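Local coordinates for putative signal transduction protein with CBS domains (Kribbella flavida, PDB 4NOC), which is of unknown function but, with its pair of CBS domains, probably senses a small ligand such as an adenine nucleotide in signalling, at residues Gly36-Asp41 / Leu125-Lys130. Sequence-based numbering, arbitrary orientation.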
ATOM      1  N   GLY A  36      -5.997   2.548  -1.073  1.00 51.99           N
ATOM      2  CA  GLY A  36      -6.127   3.994  -1.174  1.00 39.24           C
ATOM      3  C   GLY A  36      -6.998   4.529  -2.302  1.00 39.03           C
ATOM      4  O   GLY A  36      -7.313   3.830  -3.265  1.00 41.64           O
ATOM      5  N   LEU A  37      -7.404   5.788  -2.167  1.00 38.68           N
ATOM      6  CA  LEU A  37      -8.137   6.487  -3.213  1.00 36.51           C
ATOM      7  C   LEU A  37      -7.217   7.536  -3.819  1.00 33.50           C
ATOM      8  O   LEU A  37      -6.413   8.132  -3.104  1.00 36.12           O
ATOM      9  CB  LEU A  37      -9.372   7.180  -2.622  1.00 35.44           C
ATOM     10  CG  LEU A  37     -10.462   6.277  -2.031  1.00 40.56           C
ATOM     11  CD1 LEU A  37     -11.580   7.096  -1.410  1.00 31.03           C
ATOM     12  CD2 LEU A  37     -11.020   5.317  -3.086  1.00 33.84           C
ATOM     13  N   ILE A  38      -7.317   7.761  -5.126  1.00 31.65           N
ATOM     14  CA  ILE A  38      -6.645   8.914  -5.722  1.00 33.51           C
ATOM     15  C   ILE A  38      -7.499  10.168  -5.521  1.00 34.46           C
ATOM     16  O   ILE A  38      -8.667  10.209  -5.899  1.00 36.36           O
ATOM     17  CB  ILE A  38      -6.313   8.707  -7.207  1.00 36.86           C
ATOM     18  CG1 ILE A  38      -5.173   7.688  -7.344  1.00 35.19           C
ATOM     19  CG2 ILE A  38      -5.917  10.034  -7.853  1.00 34.05           C
ATOM     20  CD1 ILE A  38      -4.751   7.448  -8.762  1.00 38.21           C
ATOM     21  N   VAL A  39      -6.916  11.182  -4.896  1.00 30.85           N
ATOM     22  CA  VAL A  39      -7.652  12.396  -4.615  1.00 29.82           C
ATOM     23  C   VAL A  39      -7.296  13.434  -5.667  1.00 45.64           C
ATOM     24  O   VAL A  39      -6.111  13.651  -5.942  1.00 31.87           O
ATOM     25  CB  VAL A  39      -7.255  12.958  -3.255  1.00 32.57           C
ATOM     26  CG1 VAL A  39      -8.047  14.234  -2.956  1.00 34.58           C
ATOM     27  CG2 VAL A  39      -7.470  11.908  -2.169  1.00 28.46           C
ATOM     28  N   VAL A  40      -8.300  14.072  -6.259  1.00 32.69           N
ATOM     29  CA  VAL A  40      -8.026  15.164  -7.178  1.00 36.83           C
ATOM     30  C   VAL A  40      -8.634  16.479  -6.685  1.00 44.04           C
ATOM     31  O   VAL A  40      -9.476  16.483  -5.776  1.00 40.59           O
ATOM     32  CB  VAL A  40      -8.550  14.855  -8.572  1.00 38.05           C
ATOM     33  CG1 VAL A  40      -8.003  13.505  -9.034  1.00 40.35           C
ATOM     34  CG2 VAL A  40     -10.078  14.854  -8.566  1.00 38.16           C
ATOM     35  N   ASP A  41      -8.216  17.597  -7.279  1.00 49.21           N
ATOM     36  CA  ASP A  41      -8.843  18.869  -6.936  1.00 48.92           C
ATOM     37  C   ASP A  41     -10.059  19.131  -7.823  1.00 53.31           C
ATOM     38  O   ASP A  41     -10.385  18.302  -8.678  1.00 52.29           O
ATOM     39  CB  ASP A  41      -7.835  20.022  -6.947  1.00 54.70           C
ATOM     40  CG  ASP A  41      -7.330  20.379  -8.348  1.00 62.75           C
ATOM     41  OD1 ASP A  41      -7.923  19.962  -9.369  1.00 61.84           O
ATOM     42  OD2 ASP A  41      -6.327  21.123  -8.422  1.00 69.81           O
ATOM     43  N   LEU A 125       2.327   3.770  -5.646  1.00 29.11           N
ATOM     44  CA  LEU A 125       1.723   3.897  -6.980  1.00 32.39           C
ATOM     45  C   LEU A 125       2.056   5.239  -7.643  1.00 33.61           C
ATOM     46  O   LEU A 125       2.518   6.177  -6.984  1.00 31.75           O
ATOM     47  CB  LEU A 125       0.192   3.663  -6.947  1.00 38.24           C
ATOM     48  CG  LEU A 125      -0.799   4.646  -6.300  1.00 42.08           C
ATOM     49  CD1 LEU A 125      -0.295   5.169  -4.985  1.00 48.55           C
ATOM     50  CD2 LEU A 125      -1.120   5.814  -7.203  1.00 45.74           C
ATOM     51  N   VAL A 126       1.841   5.314  -8.953  1.00 25.71           N
ATOM     52  CA  VAL A 126       1.908   6.584  -9.669  1.00 24.35           C
ATOM     53  C   VAL A 126       0.621   6.718 -10.477  1.00 30.92           C
ATOM     54  O   VAL A 126       0.058   5.705 -10.924  1.00 31.33           O
ATOM     55  CB  VAL A 126       3.127   6.686 -10.633  1.00 29.23           C
ATOM     56  CG1 VAL A 126       4.437   6.661  -9.851  1.00 28.51           C
ATOM     57  CG2 VAL A 126       3.100   5.552 -11.686  1.00 26.90           C
ATOM     58  N   ALA A 127       0.143   7.952 -10.642  1.00 24.33           N
ATOM     59  CA  ALA A 127      -0.991   8.194 -11.516  1.00 24.87           C
ATOM     60  C   ALA A 127      -0.454   8.304 -12.925  1.00 26.43           C
ATOM     61  O   ALA A 127       0.729   8.613 -13.128  1.00 23.66           O
ATOM     62  CB  ALA A 127      -1.751   9.465 -11.118  1.00 26.25           C
ATOM     63  N   VAL A 128      -1.315   8.025 -13.896  1.00 31.26           N
ATOM     64  CA  VAL A 128      -0.961   8.241 -15.285  1.00 31.46           C
ATOM     65  C   VAL A 128      -1.870   9.316 -15.859  1.00 31.56           C
ATOM     66  O   VAL A 128      -3.101   9.288 -15.675  1.00 30.71           O
ATOM     67  CB  VAL A 128      -1.033   6.939 -16.099  1.00 31.81           C
ATOM     68  CG1 VAL A 128      -0.425   7.147 -17.474  1.00 25.65           C
ATOM     69  CG2 VAL A 128      -0.265   5.848 -15.379  1.00 29.09           C
ATOM     70  N   VAL A 129      -1.264  10.296 -16.518  1.00 33.33           N
ATOM     71  CA  VAL A 129      -2.039  11.398 -17.077  1.00 35.03           C
ATOM     72  C   VAL A 129      -1.841  11.472 -18.596  1.00 39.90           C
ATOM     73  O   VAL A 129      -0.758  11.160 -19.106  1.00 42.76           O
ATOM     74  CB  VAL A 129      -1.732  12.738 -16.352  1.00 43.09           C
ATOM     75  CG1 VAL A 129      -1.921  13.957 -17.269  1.00 38.12           C
ATOM     76  CG2 VAL A 129      -2.616  12.865 -15.114  1.00 46.70           C
ATOM     77  N   LYS A 130      -2.910  11.815 -19.308  1.00 43.32           N
ATOM     78  CA  LYS A 130      -2.849  12.077 -20.747  1.00 46.86           C
ATOM     79  C   LYS A 130      -3.686  13.316 -21.063  1.00 48.26           C
ATOM     80  O   LYS A 130      -4.882  13.364 -20.750  1.00 50.90           O
ATOM     81  CB  LYS A 130      -3.344  10.862 -21.548  1.00 50.73           C
ATOM     82  CG  LYS A 130      -3.449  11.082 -23.070  1.00 56.67           C
ATOM     83  CD  LYS A 130      -3.758   9.757 -23.792  1.00 55.89           C
ATOM     84  CE  LYS A 130      -3.823   9.924 -25.317  1.00 57.96           C
ATOM     85  NZ  LYS A 130      -3.745   8.607 -26.027  1.00 58.42           N
TER
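Ile38 reaches across from strand 36-40 with one methyl, CD1, and sets it against the side chains of Leu125 and Ala127 on strand 125-130. That methyl lies 4.3 Å from Leu125 CD2 and the same 4.3 Å from Ala127 CB, so a single methyl end meets two alternate residues of the facing strand. The extended side chain explains the reach: CD1 stands anti to CA about the CB–CG1 bond (chi2 -178°), which carries it outward as the leading atom. On the other strand Ala127 offers just its CB and Leu125 its CD2 branch, at two positions along the strand, and Ile38 CD1 touches both. A sulfate ion, probably from the crystallisation liquor, lies about 5 Å from the Ile38 side chain and may mark a pocket. All three residues are buried, and the contact between them is entirely apolar, with no hydrogen bond from one strand to the other.

These two light methyl contacts are the closest part. The strands pass face to face rather than edge to edge, with Ile38 CA and Ala127 CA 8.1 Å apart, and they part toward their C-terminal ends. There Asp41 and Lys130 are partly exposed, and each turns to its own salt bridge, Asp41 with Lys43 and Lys130 with Glu7.

Each strand is the middle one of a three-stranded sheet, and the two sheets belong to the two CBS domains, so the contact is part of the interface of a CBS pair. Strand 133-139 adds to the same interface: its Ala137 touches Ile38 and its Ile134 touches Val40, while Val15 of strand 15-17 flanks Ile38 within its own sheet.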